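Local coordinates for adherence and virulence protein A (PDB 6PON) that binds the host extracellular-matrix protein fibronectin and serves Streptococcus pneumoniae as an adherence and virulence factor, at the interface of chains A and B. Residues are numbered along the deposited sequence; one frame, centred on the assembly and turned at random. Chains: chain A/B, Adherence and virulence protein A.

The three contacts lie along one elongated two-fold pair of chains. Between the centres of their C-alpha atoms, contacts 1 and 3 are about 17 Å apart, contacts 1 and 2 about 48 Å, and contacts 2 and 3 about 35 Å. Contacts 1 and 3 both draw on chain A helix 204-227: A:Thr206 and A:Leu210 serve the first, A:Glu211 to A:Leu219 the second. At contact 2, chain A helix 255-262 reaches chain B near its helix 5-19; the chain A copy of that helix supplies A:Phe6 to contact 1. Twin contacts suggest an intertwined dimer, although the deposited assembly alone does not prove one in solution.

Contact 1: the interface of chains A and B. Residues chain A 6, 173-174, 202, 206, 210; chain B 225-226.
B:Phe226 drives its ring into an apolar pocket of chain A built from A:Phe6, A:Pro173, A:Phe174, A:Leu202 and A:Leu210. A:Pro173 lies over one face of that ring, its CB 3.6 Å from the centroid in a CH-pi contact; the rigid, compact pyrrolidine can lay its CH groups on an aromatic face. The opposite face is backed by CD2 of B:Phe225 from the same chain, which holds the ring in a sandwich. Two phenylalanines then meet it edge-to-face: A:Phe174 stands with its plane 82° from that of B:Phe226 and receives B:Phe226 CD1 over the centre of its face, while A:Phe6 is turned by 87° and brings CD1 to within 3.7 Å of B:Phe226 CE1. At the rim, A:Leu202 CD2 comes in the plane of the ring from the opposite direction. The differing first torsions (B:Phe226 CG anti to the carbonyl carbon, chi1 -69°; B:Phe225 CG anti to the backbone N) set the neighbouring rings edge against face, and both enter the pocket side by side. A:Leu210 uses its fork to serve both: CD2 lies 3.8 Å from B:Phe226 CE2, and CD1 reaches B:Phe225 CD2. The patch thus plugs the end of chain B helix 204-225 into its partner, a hydrophobic lock in this assembly. The ring of A:Phe6 ends against B:Phe225, with CZ 3.5 Å from CE2.

Contact 2: the interface of chains A and B. Residues chain A 256, 259-260; chain B 11, 14, 60-61, 63.
A:Asp260 carries CG anti to its carbonyl carbon (chi1 -84°), which turns the carboxylate toward B:Gln60 and the loop at B:Gln63. B:Gln60 reaches back with CG anti to the backbone N (chi1 177°) and an extended chain, which carries its terminal amide to the acid. The two oxygens of A:Asp260 are then used differently. A:Asp260 OD2 offers its syn lone pair to the backbone N of B:Gln63 in a nearly straight hydrogen bond of 2.9 Å. A:Asp260 OD1 accepts from the amide NE2 of B:Gln60 at 2.5 Å, a short and bent bond: the donor stands above the carboxylate plane, while the acceptor lies almost in the amide plane. The two flat groups are 66° apart. B:Gln60 NE2 also donates to the backbone O of B:Leu61 at 2.9 Å, which should help fix how the amide is turned; glutamine suits the place because one NH2 can serve two acceptors. A:Ser256, a short side chain with a hydroxyl, sets OG 3.0 Å from the backbone N of B:Leu61 in a weak hydrogen bond. On the apolar side, A:Leu259 slides past B:Gln60 in the opposite direction, and its CD1 meets B:Ile11 CD1 tip to tip at 4.1 Å. Together these contacts dock helix 255-262 on strand 58-61 and helix 5-19 of the other chain, probably helping to anchor the C-terminal helix of each chain on its partner, if the pair is the biological dimer.

Contact 3: the interface of chains A and B. Residues chain A 211-212, 215, 218-219; chain B 182, 185-186, 190.
A:Val215 packs into the side of chain B helix 178-187, and this is the tight part of the contact. A:Val215 CG1, held anti to the backbone N (chi1 -179°), sits over the centre of the B:Phe182 ring, 3.6 Å from the centroid in a CH-pi contact. The other branch, A:Val215 CG2, lies 3.7 Å from B:Gln186 CA; a beta-branched valine is compact enough to press one methyl on the ring and the other on the helix backbone. Beside it, B:Leu185 pushes CD1 against A:Leu219 CA at 3.4 Å, and the A:Leu219 side chain crosses that of B:Phe182 at about a right angle. The flanks are looser and more polar. A:Lys218, bent at chi3 (-65°), brings NZ to the backbone O of B:Leu185 in a 3.1 Å hydrogen bond, and its CD crosses over B:Leu190 CD1 at an angle. At the other flank the extended A:Glu211 receives B:Gln186 NE2 on OE2 at 3.2 Å, a bent bond whose donor stands above the carboxylate plane; acid and amide are turned 76° apart. A long, flexible pair suits what is probably a more hydrated margin: water 1 lies 2.9 Å from A:Glu211 OE2 and the same distance from the backbone O of B:Gln186.

Contact 1: the interface of chains A and B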
# COMPACT_ATOMS: atom_id res chain seq x y z
N PHE A 6 7.09 12.04 15.44
CA PHE A 6 7.18 12.06 13.99
C PHE A 6 7.53 13.45 13.48
O PHE A 6 8.45 13.62 12.67
CB PHE A 6 5.85 11.59 13.39
CG PHE A 6 5.85 11.54 11.89
CD1 PHE A 6 6.66 10.64 11.21
CD2 PHE A 6 5.03 12.37 11.16
CE1 PHE A 6 6.66 10.59 9.83
CE2 PHE A 6 5.02 12.30 9.76
CZ PHE A 6 5.85 11.41 9.10
N PRO A 173 9.71 3.76 14.84
CA PRO A 173 9.36 3.42 13.45
C PRO A 173 10.43 3.80 12.45
O PRO A 173 10.49 3.19 11.37
CB PRO A 173 8.08 4.23 13.20
CG PRO A 173 8.22 5.42 14.11
CD PRO A 173 8.93 4.90 15.35
N PHE A 174 11.28 4.77 12.77
CA PHE A 174 12.29 5.24 11.83
C PHE A 174 13.44 4.24 11.67
O PHE A 174 14.07 4.18 10.61
CB PHE A 174 12.82 6.61 12.28
CG PHE A 174 11.87 7.77 12.03
CD1 PHE A 174 11.80 8.36 10.78
CD2 PHE A 174 11.06 8.26 13.04
CE1 PHE A 174 10.93 9.44 10.53
CE2 PHE A 174 10.19 9.33 12.80
CZ PHE A 174 10.12 9.92 11.54
N LEU A 202 4.03 8.58 17.71
CA LEU A 202 3.05 8.89 16.68
C LEU A 202 1.84 9.54 17.35
O LEU A 202 1.20 8.92 18.21
CB LEU A 202 2.63 7.63 15.93
CG LEU A 202 3.75 6.89 15.21
CD1 LEU A 202 3.16 5.72 14.42
CD2 LEU A 202 4.56 7.82 14.30
N THR A 206 -1.03 11.74 13.09
CA THR A 206 -0.02 11.01 12.34
C THR A 206 -0.44 9.57 12.15
O THR A 206 -0.39 9.03 11.04
CB THR A 206 1.32 11.08 13.07
OG1 THR A 206 1.73 12.45 13.22
CG2 THR A 206 2.39 10.31 12.29
N LEU A 210 -1.06 7.47 8.78
CA LEU A 210 -0.31 6.28 8.41
C LEU A 210 -1.24 5.12 8.08
O LEU A 210 -1.01 4.38 7.11
CB LEU A 210 0.66 5.89 9.53
CG LEU A 210 1.45 4.59 9.32
CD1 LEU A 210 2.11 4.55 7.96
CD2 LEU A 210 2.48 4.36 10.43
N PHE B 225 6.86 6.47 4.17
CA PHE B 225 6.23 7.44 5.04
C PHE B 225 7.22 7.98 6.06
O PHE B 225 7.17 9.17 6.40
CB PHE B 225 5.01 6.80 5.72
CG PHE B 225 4.23 7.74 6.58
CD1 PHE B 225 3.28 8.57 6.02
CD2 PHE B 225 4.43 7.78 7.95
CE1 PHE B 225 2.54 9.45 6.82
CE2 PHE B 225 3.70 8.65 8.74
CZ PHE B 225 2.75 9.48 8.17
N PHE B 226 8.15 7.15 6.52
CA PHE B 226 9.15 7.52 7.51
C PHE B 226 10.49 7.88 6.89
O PHE B 226 11.48 8.04 7.62
CB PHE B 226 9.35 6.40 8.52
CG PHE B 226 8.18 6.21 9.42
CD1 PHE B 226 7.95 7.08 10.47
CD2 PHE B 226 7.26 5.21 9.17
CE1 PHE B 226 6.88 6.94 11.28
CE2 PHE B 226 6.18 5.05 9.98
CZ PHE B 226 5.97 5.92 11.04

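Contact 2: the interface of chains A and B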
# COMPACT_ATOMS: atom_id res chain seq x y z
N SER A 256 -1.23 -18.04 -26.04
CA SER A 256 -1.46 -19.33 -26.67
C SER A 256 -0.16 -20.08 -26.89
O SER A 256 -0.09 -21.30 -26.69
CB SER A 256 -2.23 -19.14 -27.98
OG SER A 256 -3.55 -18.69 -27.72
N LEU A 259 0.71 -21.62 -23.58
CA LEU A 259 -0.03 -22.83 -23.21
C LEU A 259 0.36 -24.01 -24.09
O LEU A 259 0.38 -25.16 -23.61
CB LEU A 259 -1.53 -22.58 -23.29
CG LEU A 259 -2.06 -21.70 -22.16
CD1 LEU A 259 -3.49 -21.25 -22.43
CD2 LEU A 259 -1.98 -22.46 -20.86
N ASP A 260 0.66 -23.78 -25.37
CA ASP A 260 1.20 -24.86 -26.18
C ASP A 260 2.44 -25.46 -25.51
O ASP A 260 2.52 -26.67 -25.31
CB ASP A 260 1.51 -24.36 -27.60
CG ASP A 260 0.27 -24.37 -28.53
OD1 ASP A 260 -0.78 -24.95 -28.17
OD2 ASP A 260 0.34 -23.79 -29.64
N ILE B 11 -6.47 -13.88 -21.87
CA ILE B 11 -6.46 -14.56 -23.17
C ILE B 11 -7.71 -14.24 -23.98
O ILE B 11 -7.68 -14.26 -25.21
CB ILE B 11 -6.27 -16.08 -23.01
CG1 ILE B 11 -5.90 -16.69 -24.38
CG2 ILE B 11 -7.52 -16.72 -22.43
CD1 ILE B 11 -5.22 -18.06 -24.33
N GLU B 14 -7.05 -11.50 -26.35
CA GLU B 14 -6.34 -11.97 -27.54
C GLU B 14 -7.28 -12.69 -28.50
O GLU B 14 -7.20 -12.51 -29.72
CB GLU B 14 -5.19 -12.93 -27.17
CG GLU B 14 -4.07 -12.39 -26.29
CD GLU B 14 -2.99 -13.45 -26.00
OE1 GLU B 14 -3.20 -14.64 -26.36
OE2 GLU B 14 -1.93 -13.08 -25.44
N GLN B 60 -8.05 -21.70 -26.03
CA GLN B 60 -6.69 -21.38 -26.42
C GLN B 60 -6.59 -21.40 -27.93
O GLN B 60 -7.14 -22.29 -28.57
CB GLN B 60 -5.76 -22.44 -25.79
CG GLN B 60 -4.35 -22.32 -26.14
CD GLN B 60 -3.61 -23.64 -26.12
OE1 GLN B 60 -3.90 -24.53 -25.33
NE2 GLN B 60 -2.61 -23.76 -26.98
N LEU B 61 -5.86 -20.43 -28.51
CA LEU B 61 -5.36 -20.65 -29.86
C LEU B 61 -4.19 -21.61 -29.80
O LEU B 61 -3.48 -21.67 -28.80
CB LEU B 61 -4.92 -19.34 -30.52
CG LEU B 61 -6.01 -18.33 -30.85
CD1 LEU B 61 -5.35 -17.07 -31.36
CD2 LEU B 61 -6.95 -18.93 -31.89
N GLN B 63 -1.04 -23.96 -32.15
CA GLN B 63 -0.32 -24.37 -33.34
C GLN B 63 -0.15 -25.88 -33.42
O GLN B 63 0.63 -26.37 -34.24
CB GLN B 63 1.06 -23.67 -33.39
CG GLN B 63 1.00 -22.14 -33.39
CD GLN B 63 0.49 -21.57 -34.71
OE1 GLN B 63 0.31 -22.29 -35.69
NE2 GLN B 63 0.26 -20.26 -34.74

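Contact 3: the interface of chains A and B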
# COMPACT_ATOMS: atom_id res chain seq x y z
N GLU A 211 -2.29 4.93 8.88
CA GLU A 211 -3.27 3.89 8.55
C GLU A 211 -3.85 4.12 7.17
O GLU A 211 -3.95 3.18 6.37
CB GLU A 211 -4.39 3.84 9.60
CG GLU A 211 -5.48 2.85 9.16
CD GLU A 211 -6.65 2.70 10.12
OE1 GLU A 211 -6.72 3.43 11.15
OE2 GLU A 211 -7.51 1.83 9.85
N ARG A 212 -4.21 5.36 6.85
CA ARG A 212 -4.81 5.67 5.55
C ARG A 212 -3.83 5.38 4.42
O ARG A 212 -4.18 4.74 3.43
CB ARG A 212 -5.25 7.13 5.54
CG ARG A 212 -5.94 7.63 4.29
CD ARG A 212 -5.90 9.18 4.24
NE ARG A 212 -4.59 9.65 3.82
CZ ARG A 212 -4.16 9.58 2.56
NH1 ARG A 212 -4.96 9.11 1.61
NH2 ARG A 212 -2.94 9.99 2.24
N VAL A 215 -3.52 1.77 3.49
CA VAL A 215 -4.64 1.21 2.75
C VAL A 215 -4.65 1.74 1.32
O VAL A 215 -4.88 0.98 0.36
CB VAL A 215 -5.96 1.48 3.48
CG1 VAL A 215 -7.10 0.87 2.72
CG2 VAL A 215 -5.91 0.92 4.90
N LYS A 218 -2.04 0.10 -0.80
CA LYS A 218 -2.48 -1.24 -1.16
C LYS A 218 -3.48 -1.18 -2.30
O LYS A 218 -3.42 -1.99 -3.23
CB LYS A 218 -3.08 -1.96 0.05
CG LYS A 218 -2.01 -2.53 0.99
CD LYS A 218 -2.59 -3.39 2.13
CE LYS A 218 -3.44 -2.56 3.05
NZ LYS A 218 -3.89 -3.32 4.25
N LEU A 219 -4.36 -0.17 -2.28
CA LEU A 219 -5.32 0.02 -3.35
C LEU A 219 -4.61 0.26 -4.68
O LEU A 219 -4.96 -0.33 -5.71
CB LEU A 219 -6.24 1.19 -3.02
CG LEU A 219 -7.50 1.31 -3.89
CD1 LEU A 219 -8.64 1.76 -3.04
CD2 LEU A 219 -7.26 2.32 -5.02
N PHE B 182 -11.45 -0.04 -1.04
CA PHE B 182 -10.73 0.56 0.08
C PHE B 182 -11.17 -0.07 1.40
O PHE B 182 -10.34 -0.52 2.20
CB PHE B 182 -10.98 2.08 0.08
CG PHE B 182 -10.05 2.85 0.97
CD1 PHE B 182 -10.30 2.97 2.33
CD2 PHE B 182 -8.94 3.50 0.43
CE1 PHE B 182 -9.46 3.71 3.15
CE2 PHE B 182 -8.09 4.23 1.25
CZ PHE B 182 -8.35 4.33 2.61
N LEU B 185 -9.73 -3.43 1.74
CA LEU B 185 -8.30 -3.44 2.03
C LEU B 185 -7.98 -2.85 3.40
O LEU B 185 -6.94 -3.17 3.97
CB LEU B 185 -7.54 -2.67 0.94
CG LEU B 185 -7.65 -3.20 -0.47
CD1 LEU B 185 -7.11 -2.16 -1.43
CD2 LEU B 185 -6.92 -4.56 -0.64
N GLN B 186 -8.87 -2.01 3.93
CA GLN B 186 -8.67 -1.45 5.26
C GLN B 186 -8.99 -2.46 6.35
O GLN B 186 -8.35 -2.45 7.41
CB GLN B 186 -9.55 -0.22 5.44
CG GLN B 186 -9.38 0.49 6.79
CD GLN B 186 -9.78 1.94 6.68
OE1 GLN B 186 -10.82 2.24 6.11
NE2 GLN B 186 -8.96 2.83 7.18
N LEU B 190 -6.03 -9.97 4.13
CA LEU B 190 -5.63 -10.17 2.74
C LEU B 190 -4.75 -11.39 2.58
O LEU B 190 -3.76 -11.36 1.84
CB LEU B 190 -4.94 -8.91 2.24
CG LEU B 190 -5.79 -7.68 2.63
CD1 LEU B 190 -5.11 -6.38 2.20
CD2 LEU B 190 -7.23 -7.78 2.06
O HOH W 1 -6.46 -0.58 8.61